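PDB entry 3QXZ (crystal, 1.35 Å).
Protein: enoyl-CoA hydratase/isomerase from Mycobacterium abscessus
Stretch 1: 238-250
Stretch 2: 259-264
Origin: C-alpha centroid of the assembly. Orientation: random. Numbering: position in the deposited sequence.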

ATOM      1  N   LEU A 238      -0.456  19.051 -20.962  1.00  8.99           N
ATOM      2  CA  LEU A 238      -0.770  20.072 -21.968  1.00 10.14           C
ATOM      3  C   LEU A 238      -1.237  21.352 -21.293  1.00 10.44           C
ATOM      4  O   LEU A 238      -0.845  22.441 -21.724  1.00 11.32           O
ATOM      5  N   ARG A 239      -2.045  21.247 -20.247  1.00 10.26           N
ATOM      6  CA  ARG A 239      -2.486  22.418 -19.488  1.00 11.28           C
ATOM      7  C   ARG A 239      -1.311  23.155 -18.860  1.00 10.57           C
ATOM      8  O   ARG A 239      -1.208  24.387 -18.995  1.00 12.01           O
ATOM      9  N   LEU A 240      -0.413  22.424 -18.203  1.00  9.63           N
ATOM     10  CA  LEU A 240       0.750  23.036 -17.553  1.00  9.46           C
ATOM     11  C   LEU A 240       1.764  23.593 -18.541  1.00 10.00           C
ATOM     12  O   LEU A 240       2.277  24.714 -18.355  1.00  9.60           O
ATOM     13  N   MET A 241       2.061  22.838 -19.589  1.00 10.26           N
ATOM     14  CA  MET A 241       3.034  23.305 -20.585  1.00 11.63           C
ATOM     15  C   MET A 241       2.501  24.481 -21.403  1.00 13.00           C
ATOM     16  O   MET A 241       3.291  25.194 -22.026  1.00 14.71           O
ATOM     17  N   GLY A 242       1.191  24.683 -21.416  1.00 12.34           N
ATOM     18  CA  GLY A 242       0.609  25.842 -22.088  1.00 13.37           C
ATOM     19  C   GLY A 242       0.559  27.074 -21.214  1.00 13.52           C
ATOM     20  O   GLY A 242      -0.058  28.069 -21.620  1.00 15.16           O
ATOM     21  N   SER A 243       1.149  27.019 -20.017  1.00 12.46           N
ATOM     22  CA  SER A 243       1.239  28.152 -19.082  1.00 11.91           C
ATOM     23  C   SER A 243       2.679  28.539 -18.857  1.00 10.76           C
ATOM     24  O   SER A 243       3.579  27.704 -18.834  1.00 10.28           O
ATOM     25  N   GLN A 244       2.897  29.844 -18.697  1.00 10.51           N
ATOM     26  CA  GLN A 244       4.242  30.363 -18.475  1.00 10.30           C
ATOM     27  C   GLN A 244       4.980  29.830 -17.251  1.00  9.99           C
ATOM     28  O   GLN A 244       6.215  29.850 -17.222  1.00 10.18           O
ATOM     29  N   ASP A 245       4.246  29.305 -16.263  1.00 10.00           N
ATOM     30  CA  ASP A 245       4.935  28.734 -15.091  1.00  9.49           C
ATOM     31  C   ASP A 245       5.867  27.564 -15.482  1.00  9.03           C
ATOM     32  O   ASP A 245       6.888  27.348 -14.834  1.00  9.60           O
ATOM     33  N   ALA A 246       5.548  26.856 -16.567  1.00  9.35           N
ATOM     34  CA  ALA A 246       6.395  25.755 -17.026  1.00 10.45           C
ATOM     35  C   ALA A 246       7.738  26.234 -17.565  1.00 10.80           C
ATOM     36  O   ALA A 246       8.717  25.475 -17.574  1.00 11.72           O
ATOM     37  N   ALA A 247       7.777  27.489 -18.012  1.00 11.61           N
ATOM     38  CA  ALA A 247       9.052  28.078 -18.439  1.00 12.56           C
ATOM     39  C   ALA A 247       9.750  28.765 -17.276  1.00 12.08           C
ATOM     40  O   ALA A 247      10.990  28.759 -17.202  1.00 11.79           O
ATOM     41  N   GLU A 248       8.968  29.341 -16.371  1.00 11.51           N
ATOM     42  CA  GLU A 248       9.514  30.053 -15.216  1.00 12.09           C
ATOM     43  C   GLU A 248      10.276  29.154 -14.227  1.00 11.68           C
ATOM     44  O   GLU A 248      11.289  29.547 -13.654  1.00 12.24           O
ATOM     45  N   GLY A 249       9.785  27.942 -13.997  1.00 10.93           N
ATOM     46  CA  GLY A 249      10.479  27.034 -13.091  1.00 10.51           C
ATOM     47  C   GLY A 249      11.935  26.801 -13.482  1.00 10.79           C
ATOM     48  O   GLY A 249      12.849  27.036 -12.671  1.00 10.97           O
ATOM     49  N   PRO A 250      12.170  26.302 -14.712  1.00 10.51           N
ATOM     50  CA  PRO A 250      13.562  26.136 -15.170  1.00 10.53           C
ATOM     51  C   PRO A 250      14.324  27.458 -15.275  1.00 11.04           C
ATOM     52  O   PRO A 250      15.500  27.500 -14.890  1.00 12.74           O
ATOM     53  N   PRO A 259      11.376  31.276  -7.981  1.00 13.26           N
ATOM     54  CA  PRO A 259      10.443  31.368  -9.095  1.00 13.33           C
ATOM     55  C   PRO A 259       9.327  32.384  -8.811  1.00 14.09           C
ATOM     56  O   PRO A 259       8.924  32.544  -7.659  1.00 15.82           O
ATOM     57  N   ARG A 260       8.879  33.069  -9.858  1.00 13.95           N
ATOM     58  CA  ARG A 260       7.782  34.029  -9.769  1.00 14.38           C
ATOM     59  C   ARG A 260       6.559  33.396 -10.396  1.00 14.08           C
ATOM     60  O   ARG A 260       6.270  33.608 -11.565  1.00 15.62           O
ATOM     61  N   TRP A 261       5.852  32.582  -9.618  1.00 13.03           N
ATOM     62  CA  TRP A 261       4.721  31.853 -10.179  1.00 12.12           C
ATOM     63  C   TRP A 261       3.531  32.765 -10.481  1.00 13.18           C
ATOM     64  O   TRP A 261       3.198  33.650  -9.674  1.00 14.93           O
ATOM     65  N   ALA A 262       2.892  32.521 -11.621  1.00 13.68           N
ATOM     66  CA  ALA A 262       1.681  33.267 -12.000  1.00 16.76           C
ATOM     67  C   ALA A 262       0.411  32.465 -11.763  1.00 18.00           C
ATOM     68  O   ALA A 262      -0.667  33.049 -11.600  1.00 19.17           O
ATOM     69  N   GLY A 263       0.518  31.132 -11.761  1.00 18.13           N
ATOM     70  CA  GLY A 263      -0.665  30.262 -11.741  1.00 20.04           C
ATOM     71  C   GLY A 263      -1.460  30.410 -13.025  1.00 21.95           C
ATOM     72  O   GLY A 263      -1.006  31.064 -13.978  1.00 22.17           O
ATOM     73  N   GLN A 264      -2.653  29.821 -13.061  1.00 23.82           N
ATOM     74  CA  GLN A 264      -3.549  30.026 -14.203  1.00 26.07           C
ATOM     75  C   GLN A 264      -5.025  29.999 -13.824  1.00 27.13           C
ATOM     76  O   GLN A 264      -5.381  29.489 -12.766  1.00 28.45           O
TER

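Three clear hydrogen bonds run directly between these two stretches, and each joins a carboxylate on the first to a backbone NH on the second, so two acidic side chains hold a segment that has no regular helix or strand. The CA-to-CB bond of Asp 245 points toward the other stretch, and with chi1 m and chi2 near -5° the carboxylate spans two consecutive amides: Ala 262 N donates to Asp 245 OD1 at 2.8 Å, almost straight at 176°, and Gly 263 N donates to Asp 245 OD2, also at 2.8 Å. Gly 263 has a phi of 66°, a value that by itself favours glycine. Asp 245 is steadied from its own side, where its N donates to Ser 243 OG (3.2 Å) in a capping bond; Ser 243, chi1 t, also points toward the second stretch.

One helical turn on, Glu 248 repeats the rule. Its t, p rotamer with chi3 near 0° brings OE2 to 2.8 Å from Arg 260 N, which donates to it; both carboxylate oxygens have further partners just outside the stretches.

Between these two anchors lies Trp 261 (chi1 m, chi2 123°). Its CA-to-CB bond runs sideways, but the ring comes back to the helix. Asp 245 O meets the ring edge, 3.4 Å from Trp 261 CZ3, while Gly 249 CA sits 3.7 Å from Trp 261 CH2. An ideal CB on Gly 249 would lie 3.4 Å from that same CH2, so the bare glycine leaves room for the indole.

At the far end Gln 264 (chi1 p, chi2 t) points toward the first stretch and lies over one face of the Arg 239 guanidinium. Arg 239, extended t, t, t, also reaches Gln 264 through water 1, which donates to Gln 264 O (3.0 Å) and accepts a weak bond from Arg 239 NH2 (3.1 Å).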

ATOM      1  CB  LEU A 238      -1.788  19.534 -22.991  1.00 10.83           C
ATOM      2  CG  LEU A 238      -1.323  18.403 -23.918  1.00 13.02           C
ATOM      3  CD1 LEU A 238      -2.469  18.009 -24.846  1.00 16.99           C
ATOM      4  CD2 LEU A 238      -0.101  18.835 -24.719  1.00 14.68           C
ATOM      5  CB  ARG A 239      -3.500  22.005 -18.420  1.00 11.48           C
ATOM      6  CG  ARG A 239      -4.020  23.130 -17.529  1.00 14.50           C
ATOM      7  CD  ARG A 239      -5.215  22.667 -16.706  1.00 16.46           C
ATOM      8  NE  ARG A 239      -5.652  23.631 -15.690  1.00 18.79           N
ATOM      9  CZ  ARG A 239      -6.468  24.658 -15.928  1.00 22.26           C
ATOM     10  NH1 ARG A 239      -6.922  24.891 -17.158  1.00 22.91           N
ATOM     11  NH2 ARG A 239      -6.821  25.472 -14.934  1.00 24.05           N
ATOM     12  CB  LEU A 240       1.434  22.003 -16.647  1.00  8.59           C
ATOM     13  CG  LEU A 240       0.554  21.608 -15.461  1.00  8.26           C
ATOM     14  CD1 LEU A 240       1.085  20.298 -14.845  1.00  9.38           C
ATOM     15  CD2 LEU A 240       0.458  22.728 -14.402  1.00  9.37           C
ATOM     16  CB  MET A 241       3.466  22.147 -21.485  1.00 11.95           C
ATOM     17  CG  MET A 241       4.232  21.068 -20.738  1.00 13.40           C
ATOM     18  SD  MET A 241       4.657  19.647 -21.759  1.00 19.89           S
ATOM     19  CE  MET A 241       3.206  19.412 -22.771  1.00 18.84           C
ATOM     20  CB  SER A 243       0.590  27.812 -17.728  1.00 12.43           C
ATOM     21  OG  SER A 243       1.146  28.623 -16.671  1.00 15.19           O
ATOM     22  CB  GLN A 244       4.234  31.900 -18.469  1.00 10.41           C
ATOM     23  CG  GLN A 244       3.982  32.545 -19.872  1.00 11.46           C
ATOM     24  CD  GLN A 244       5.194  32.496 -20.782  1.00 13.23           C
ATOM     25  OE1 GLN A 244       6.337  32.460 -20.323  1.00 14.29           O
ATOM     26  NE2 GLN A 244       4.960  32.502 -22.088  1.00 13.94           N
ATOM     27  CB  ASP A 245       3.964  28.308 -13.988  1.00 10.39           C
ATOM     28  CG  ASP A 245       3.447  29.484 -13.180  1.00 10.58           C
ATOM     29  OD1 ASP A 245       3.907  30.637 -13.405  1.00 11.36           O
ATOM     30  OD2 ASP A 245       2.613  29.282 -12.277  1.00 10.61           O
ATOM     31  CB  ALA A 246       5.667  24.876 -18.056  1.00  9.44           C
ATOM     32  CB  ALA A 247       8.825  29.045 -19.573  1.00 14.25           C
ATOM     33  CB  GLU A 248       8.402  30.820 -14.489  1.00 13.36           C
ATOM     34  CG  GLU A 248       8.816  31.521 -13.173  1.00 13.65           C
ATOM     35  CD  GLU A 248       9.906  32.608 -13.310  1.00 14.50           C
ATOM     36  OE1 GLU A 248      10.427  32.901 -14.412  1.00 18.00           O
ATOM     37  OE2 GLU A 248      10.263  33.144 -12.253  1.00 16.20           O
ATOM     38  CB  PRO A 250      13.409  25.482 -16.551  1.00 10.89           C
ATOM     39  CG  PRO A 250      12.033  24.760 -16.459  1.00 10.64           C
ATOM     40  CD  PRO A 250      11.203  25.746 -15.674  1.00 10.20           C
ATOM     41  CB  PRO A 259       9.894  29.937  -9.207  1.00 12.56           C
ATOM     42  CG  PRO A 259      10.037  29.354  -7.829  1.00 13.05           C
ATOM     43  CD  PRO A 259      11.302  29.979  -7.272  1.00 14.08           C
ATOM     44  CB  ARG A 260       8.164  35.338 -10.488  1.00 16.56           C
ATOM     45  CG  ARG A 260       9.418  35.963  -9.950  1.00 17.52           C
ATOM     46  CD  ARG A 260       9.731  37.274 -10.652  1.00 22.90           C
ATOM     47  NE  ARG A 260      10.927  37.879 -10.082  1.00 24.20           N
ATOM     48  CZ  ARG A 260      11.191  39.188 -10.100  1.00 25.09           C
ATOM     49  NH1 ARG A 260      10.342  40.051 -10.661  1.00 26.46           N
ATOM     50  NH2 ARG A 260      12.308  39.634  -9.545  1.00 25.67           N
ATOM     51  CB  TRP A 261       4.270  30.745  -9.227  1.00 11.48           C
ATOM     52  CG  TRP A 261       5.295  29.765  -8.777  1.00  9.71           C
ATOM     53  CD1 TRP A 261       5.618  29.503  -7.481  1.00 10.31           C
ATOM     54  CD2 TRP A 261       6.087  28.873  -9.582  1.00  8.68           C
ATOM     55  NE1 TRP A 261       6.565  28.505  -7.416  1.00 10.39           N
ATOM     56  CE2 TRP A 261       6.867  28.088  -8.689  1.00  8.79           C
ATOM     57  CE3 TRP A 261       6.224  28.665 -10.966  1.00  9.62           C
ATOM     58  CZ2 TRP A 261       7.758  27.106  -9.139  1.00  8.77           C
ATOM     59  CZ3 TRP A 261       7.125  27.694 -11.419  1.00  9.96           C
ATOM     60  CH2 TRP A 261       7.876  26.930 -10.502  1.00  9.59           C
ATOM     61  CB  ALA A 262       1.753  33.681 -13.455  1.00 16.91           C
ATOM     62  CB  GLN A 264      -3.254  29.035 -15.335  1.00 26.33           C
ATOM     63  CG  GLN A 264      -3.216  27.564 -14.940  1.00 25.76           C
ATOM     64  CD  GLN A 264      -2.926  26.680 -16.136  1.00 24.16           C
ATOM     65  OE1 GLN A 264      -1.865  26.030 -16.216  1.00 20.97           O
ATOM     66  NE2 GLN A 264      -3.850  26.673 -17.094  1.00 22.61           N
TER
HETATM   67  O   HOH W   1      -6.441  26.776 -12.202  1.00 26.41           O